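Local coordinates for uncharacterized protein (Bacteroides uniformis, PDB 4IYK) that is of unknown function but probably binds carbohydrate, as a two-domain, all-beta member of the DUF3823 family, at residues G31-N36 against H215-V220; F142-M147 against N151-T156. One frame throughout, in Å; residues are numbered along the deposited sequence. Where two conformers were deposited one is given.

Contact 1 (G31-N36 against H215-V220)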
loop_
_atom_site.group_PDB
_atom_site.type_symbol
_atom_site.label_atom_id
_atom_site.label_comp_id
_atom_site.label_asym_id
_atom_site.label_seq_id
_atom_site.Cartn_x
_atom_site.Cartn_y
_atom_site.Cartn_z
ATOM N N GLY A 31 2.410 -2.799 -2.255
ATOM C CA GLY A 31 1.523 -2.964 -1.112
ATOM C C GLY A 31 0.511 -1.848 -0.956
ATOM O O GLY A 31 0.742 -0.719 -1.397
ATOM N N SER A 32 -0.622 -2.162 -0.323
ATOM C CA SER A 32 -1.711 -1.221 -0.074
ATOM C C SER A 32 -2.440 -1.649 1.204
ATOM O O SER A 32 -1.840 -2.322 2.041
ATOM C CB SER A 32 -2.654 -1.182 -1.283
ATOM O OG SER A 32 -3.660 -0.194 -1.142
ATOM N N ASP A 33 -3.697 -1.224 1.384
ATOM C CA ASP A 33 -4.535 -1.657 2.498
ATOM C C ASP A 33 -5.614 -2.533 1.893
ATOM O O ASP A 33 -6.170 -2.127 0.877
ATOM C CB ASP A 33 -5.151 -0.455 3.258
ATOM C CG ASP A 33 -4.140 0.453 3.907
ATOM O OD1 ASP A 33 -3.772 0.188 5.072
ATOM O OD2 ASP A 33 -3.794 1.488 3.292
HETATM N N MSE A 34 -5.910 -3.726 2.461
HETATM C CA MSE A 34 -6.954 -4.614 1.889
HETATM C C MSE A 34 -8.305 -3.899 1.803
HETATM O O MSE A 34 -9.011 -3.997 0.794
HETATM C CB MSE A 34 -7.110 -5.930 2.688
HETATM C CG MSE A 34 -7.801 -6.996 1.863
HETATM SE SE MSE A 34 -7.496 -8.781 2.537
HETATM C CE MSE A 34 -8.016 -9.756 0.974
ATOM N N GLU A 35 -8.640 -3.158 2.860
ATOM C CA GLU A 35 -9.851 -2.352 2.916
ATOM C C GLU A 35 -9.445 -0.888 2.728
ATOM O O GLU A 35 -8.475 -0.466 3.346
ATOM C CB GLU A 35 -10.552 -2.575 4.256
ATOM C CG GLU A 35 -11.765 -1.697 4.471
ATOM C CD GLU A 35 -12.363 -1.811 5.858
ATOM O OE1 GLU A 35 -11.689 -1.436 6.847
ATOM O OE2 GLU A 35 -13.522 -2.269 5.950
ATOM N N ASN A 36 -10.157 -0.129 1.864
ATOM C CA ASN A 36 -9.902 1.294 1.596
ATOM C C ASN A 36 -8.513 1.505 0.962
ATOM O O ASN A 36 -7.805 2.461 1.273
ATOM C CB ASN A 36 -10.084 2.152 2.886
ATOM C CG ASN A 36 -11.508 2.162 3.359
ATOM O OD1 ASN A 36 -12.425 2.374 2.577
ATOM N ND2 ASN A 36 -11.737 1.824 4.620
ATOM N N HIS A 215 -2.363 5.823 -0.224
ATOM C CA HIS A 215 -0.963 5.740 0.168
ATOM C C HIS A 215 -0.207 4.658 -0.538
ATOM O O HIS A 215 -0.721 3.553 -0.772
ATOM C CB HIS A 215 -0.825 5.431 1.692
ATOM C CG HIS A 215 -1.201 6.549 2.605
ATOM N ND1 HIS A 215 -2.505 6.794 2.923
ATOM C CD2 HIS A 215 -0.410 7.385 3.313
ATOM C CE1 HIS A 215 -2.488 7.818 3.762
ATOM N NE2 HIS A 215 -1.246 8.173 4.064
ATOM N N ASN A 216 1.075 4.943 -0.755
ATOM C CA ASN A 216 2.090 3.991 -1.158
ATOM C C ASN A 216 2.851 3.616 0.121
ATOM O O ASN A 216 2.889 4.402 1.051
ATOM C CB ASN A 216 2.986 4.572 -2.221
ATOM C CG ASN A 216 2.300 4.677 -3.558
ATOM O OD1 ASN A 216 2.024 5.760 -4.032
ATOM N ND2 ASN A 216 2.011 3.547 -4.196
ATOM N N TYR A 217 3.437 2.420 0.166
ATOM C CA TYR A 217 4.096 1.891 1.346
ATOM C C TYR A 217 5.415 1.214 1.075
ATOM O O TYR A 217 5.647 0.668 0.001
ATOM C CB TYR A 217 3.169 0.821 1.988
ATOM C CG TYR A 217 1.858 1.358 2.512
ATOM C CD1 TYR A 217 1.805 2.078 3.696
ATOM C CD2 TYR A 217 0.673 1.184 1.795
ATOM C CE1 TYR A 217 0.598 2.568 4.194
ATOM C CE2 TYR A 217 -0.539 1.679 2.273
ATOM C CZ TYR A 217 -0.570 2.364 3.482
ATOM O OH TYR A 217 -1.746 2.822 4.007
ATOM N N ALA A 218 6.238 1.179 2.115
ATOM C CA ALA A 218 7.444 0.380 2.220
ATOM C C ALA A 218 7.024 -0.934 2.914
ATOM O O ALA A 218 5.947 -0.949 3.505
ATOM C CB ALA A 218 8.489 1.108 3.049
ATOM N N PRO A 219 7.785 -2.049 2.842
ATOM C CA PRO A 219 7.344 -3.278 3.542
ATOM C C PRO A 219 7.297 -3.089 5.077
ATOM O O PRO A 219 8.051 -2.280 5.636
ATOM C CB PRO A 219 8.400 -4.329 3.129
ATOM C CG PRO A 219 9.055 -3.756 1.888
ATOM C CD PRO A 219 9.066 -2.268 2.140
ATOM N N VAL A 220 6.379 -3.805 5.737
ATOM C CA VAL A 220 6.174 -3.793 7.201
ATOM C C VAL A 220 7.463 -4.253 7.936
ATOM O O VAL A 220 8.142 -5.177 7.481
ATOM C CB VAL A 220 4.964 -4.684 7.573
ATOM C CG1 VAL A 220 4.892 -4.929 9.075
ATOM C CG2 VAL A 220 3.667 -4.078 7.076
HETATM O O HOH W 1 2.736 0.958 -2.304
HETATM O O HOH W 2 4.815 -1.118 -1.923
HETATM O O HOH W 3 -3.078 2.204 -0.345
#

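Contact 2 (F142-M147 against N151-T156)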
loop_
_atom_site.group_PDB
_atom_site.type_symbol
_atom_site.label_atom_id
_atom_site.label_comp_id
_atom_site.label_asym_id
_atom_site.label_seq_id
_atom_site.Cartn_x
_atom_site.Cartn_y
_atom_site.Cartn_z
ATOM N N PHE A 142 3.130 4.435 10.181
ATOM C CA PHE A 142 1.978 3.766 10.782
ATOM C C PHE A 142 2.430 2.692 11.736
ATOM O O PHE A 142 3.435 2.033 11.487
ATOM C CB PHE A 142 1.037 3.184 9.714
ATOM C CG PHE A 142 0.464 4.240 8.799
ATOM C CD1 PHE A 142 -0.613 5.032 9.209
ATOM C CD2 PHE A 142 1.036 4.488 7.548
ATOM C CE1 PHE A 142 -1.153 6.002 8.351
ATOM C CE2 PHE A 142 0.498 5.465 6.693
ATOM C CZ PHE A 142 -0.578 6.229 7.110
ATOM N N ALA A 143 1.674 2.497 12.817
ATOM C CA ALA A 143 1.936 1.450 13.803
ATOM C C ALA A 143 0.667 0.660 14.159
ATOM O O ALA A 143 -0.414 1.250 14.306
ATOM C CB ALA A 143 2.531 2.070 15.072
ATOM N N PHE A 144 0.799 -0.676 14.337
ATOM C CA PHE A 144 -0.311 -1.524 14.801
ATOM C C PHE A 144 0.208 -2.798 15.498
ATOM O O PHE A 144 1.359 -3.181 15.308
ATOM C CB PHE A 144 -1.304 -1.892 13.672
ATOM C CG PHE A 144 -2.695 -2.128 14.215
ATOM C CD1 PHE A 144 -3.448 -1.072 14.739
ATOM C CD2 PHE A 144 -3.240 -3.411 14.243
ATOM C CE1 PHE A 144 -4.735 -1.292 15.239
ATOM C CE2 PHE A 144 -4.521 -3.635 14.765
ATOM C CZ PHE A 144 -5.255 -2.584 15.275
ATOM N N SER A 145 -0.667 -3.479 16.241
ATOM C CA SER A 145 -0.336 -4.723 16.973
ATOM C C SER A 145 -0.293 -5.967 16.030
ATOM O O SER A 145 -0.049 -7.070 16.500
ATOM C CB SER A 145 -1.316 -4.961 18.122
ATOM O OG SER A 145 -2.638 -4.971 17.610
ATOM N N ASP A 146 -0.536 -5.790 14.736
ATOM C CA ASP A 146 -0.459 -6.907 13.775
ATOM C C ASP A 146 0.081 -6.368 12.416
ATOM O O ASP A 146 0.235 -5.148 12.223
ATOM C CB ASP A 146 -1.796 -7.720 13.655
ATOM C CG ASP A 146 -2.975 -7.014 12.991
ATOM O OD1 ASP A 146 -2.753 -6.250 12.024
ATOM O OD2 ASP A 146 -4.102 -7.205 13.445
HETATM N N MSE A 147 0.402 -7.318 11.512
HETATM C CA MSE A 147 1.004 -7.115 10.184
HETATM C C MSE A 147 0.089 -6.380 9.183
HETATM O O MSE A 147 0.553 -6.018 8.101
HETATM C CB MSE A 147 1.415 -8.493 9.596
HETATM C CG MSE A 147 0.193 -9.370 9.213
HETATM SE SE MSE A 147 0.522 -10.944 8.078
HETATM C CE MSE A 147 1.458 -12.027 9.431
ATOM N N ASN A 151 -2.631 2.921 6.683
ATOM C CA ASN A 151 -3.536 4.035 6.871
ATOM C C ASN A 151 -4.918 3.550 7.314
ATOM O O ASN A 151 -5.611 4.281 8.021
ATOM C CB ASN A 151 -3.681 4.869 5.575
ATOM C CG ASN A 151 -4.527 6.106 5.768
ATOM O OD1 ASN A 151 -4.163 6.994 6.543
ATOM N ND2 ASN A 151 -5.692 6.181 5.088
ATOM N N ASN A 152 -5.311 2.316 6.920
ATOM C CA ASN A 152 -6.638 1.808 7.292
ATOM C C ASN A 152 -6.657 1.068 8.664
ATOM O O ASN A 152 -7.738 0.891 9.235
ATOM C CB ASN A 152 -7.184 0.878 6.185
ATOM C CG ASN A 152 -8.648 0.562 6.378
ATOM O OD1 ASN A 152 -9.465 1.469 6.462
ATOM N ND2 ASN A 152 -8.979 -0.708 6.624
ATOM N N VAL A 153 -5.486 0.604 9.155
ATOM C CA VAL A 153 -5.335 -0.190 10.401
ATOM C C VAL A 153 -4.167 0.431 11.198
ATOM O O VAL A 153 -3.003 0.145 10.925
ATOM C CB VAL A 153 -5.116 -1.704 10.060
ATOM C CG1 VAL A 153 -5.001 -2.553 11.320
ATOM C CG2 VAL A 153 -6.243 -2.238 9.163
ATOM N N LYS A 154 -4.486 1.384 12.085
ATOM C CA LYS A 154 -3.448 2.141 12.777
ATOM C C LYS A 154 -3.869 2.585 14.161
ATOM O O LYS A 154 -5.066 2.739 14.449
ATOM C CB LYS A 154 -3.083 3.390 11.940
ATOM C CG LYS A 154 -4.260 4.350 11.740
ATOM C CD LYS A 154 -3.953 5.470 10.758
ATOM C CE LYS A 154 -5.216 6.297 10.551
ATOM N NZ LYS A 154 -4.909 7.610 9.954
ATOM N N LEU A 155 -2.853 2.824 15.005
ATOM C CA LEU A 155 -3.001 3.337 16.355
ATOM C C LEU A 155 -2.926 4.856 16.306
ATOM O O LEU A 155 -2.310 5.415 15.411
ATOM C CB LEU A 155 -1.894 2.764 17.263
ATOM C CG LEU A 155 -1.922 1.248 17.454
ATOM C CD1 LEU A 155 -0.588 0.752 18.032
ATOM C CD2 LEU A 155 -3.122 0.828 18.338
ATOM N N THR A 156 -3.596 5.515 17.242
ATOM C CA THR A 156 -3.602 6.976 17.382
ATOM C C THR A 156 -2.431 7.286 18.311
ATOM O O THR A 156 -2.404 6.773 19.439
ATOM C CB THR A 156 -4.957 7.411 17.938
ATOM O OG1 THR A 156 -5.959 6.914 17.061
ATOM C CG2 THR A 156 -5.064 8.929 18.120
HETATM O O HOH W 4 -0.172 4.691 13.587
#

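Contact 1 (G31-N36 against H215-V220)
With CG beside the backbone N and anti to the carbonyl carbon in both Asp33 and Tyr217 (chi1 -64° in the tyrosine), the carboxylate and the phenol are carried into the space between the two segments and meet there. Tyr217 OH donates to Asp33 OD2 over 2.5 Å, a short bond. The hydroxyl comes in on the syn side of the carboxylate, 17° out of its plane, and the ring stands nearly perpendicular to the carboxylate, the two planes 82° apart. Farther down the ring, Gly31 O lies in the ring plane at the edge, 3.7 Å from Tyr217 CD2, while Ser32 CA approaches obliquely. The same hydroxyl accepts from Asn151 N, and Arg200 makes a cation-pi contact with the ring, so its own domain holds the hydroxyl through Asn151 N and the ring through Arg200.

This is an interdomain junction: a loop of the N-terminal domain faces the last strand, 216-224, of the C-terminal domain, the two being assigned by sequence to the transthyretin and E-set clans. Their backbones stay apart, Gly31 CA lying 6.0 Å from Tyr217 CA, and water fills in where direct bonds do not form. One water donates to Gly31 O and accepts from Tyr217 N and, at 3.3 Å, from Asn216 ND2; a second accepts from Gly31 N and donates to Tyr217 O. A third, 2.6 Å from Ser32 OG, donates to His215 O, while Asn38 N also bonds that serine hydroxyl. A phenylalanine in place of Tyr217 lacks the hydroxyl and would probably leave Asp33 OD2 and Asn151 N without their shared partner. Asn81 ND2 also bonds both Gly31 O and His215 O.

Contact 2 (F142-M147 against N151-T156)
Aromatic contacts dominate where 142-147 meets 151-156, and the two phenylalanines are covered by different means. Over the face of the Phe144 ring sits a methyl group: Val153 CG1 lies 3.6 Å from the ring centroid and only 14° off the normal, a well-centred CH-pi contact. The valine reaches it because CG1 is anti to the backbone N (chi1 -178°), beside the carbonyl carbon. At the edge of the same ring is the backbone of Lys154, and Leu155 CG approaches Phe144 CD1 obliquely at 3.9 Å, the two side chains crossing at about a right angle. Phe142 instead lays one face on backbone, with Asn151 N 3.7 Å above the plane over the ring centre and Asn151 CA 3.4 Å from Phe142 CE1. The side-chain amide of Asn151, with OD1 near Phe142 CE1, is turned 73° from the ring. Lys154 adds an aliphatic contact at the ring edge, its CD 3.7 Å from Phe142 CD1.

Both rings belong to the end of strand 135-144 in the C-terminal domain, from which the chain loops round and passes across the end of the strand it has just left, without pairing as a strand. Strand 135-144 is itself paired with 196-206, Phe142 and Phe144 bonding to Arg200 and Tyr198 through their backbones.

Polar contacts between the segments centre on Ala143. Leu155 N donates to Ala143 O over 3.0 Å, and Lys154 CA makes a CA-H...O contact with that oxygen. Beside this direct bond a water bridges Ala143 N, from which it accepts, and Leu155 O, to which it donates at 2.9 Å. Asp146 lies at the margin, its OD1 turned to Trp148 N.

In the fold
Followed from the N terminus, the chain leaves strand 15-23 and passes through the loop 31-36, the first half of contact 1. It then forms the four-stranded sheet from 40-44 to 85-92 and enters the C-terminal domain before 215-220 closes this long loop, joining the two domains. Contact 2 is nested inside: 142-147 ends strand 135-144; after three residues the loop segment 151-156 follows and packs against the strand end, a local closure within one domain. The two contacts, with centres 11 Å apart, also touch. Glu35 OE1 lies 2.8 Å from Asn152 ND2, a probable hydrogen bond, and His215 packs on Asn151. Thus the loop of contact 2 itself borders the domain junction of contact 1.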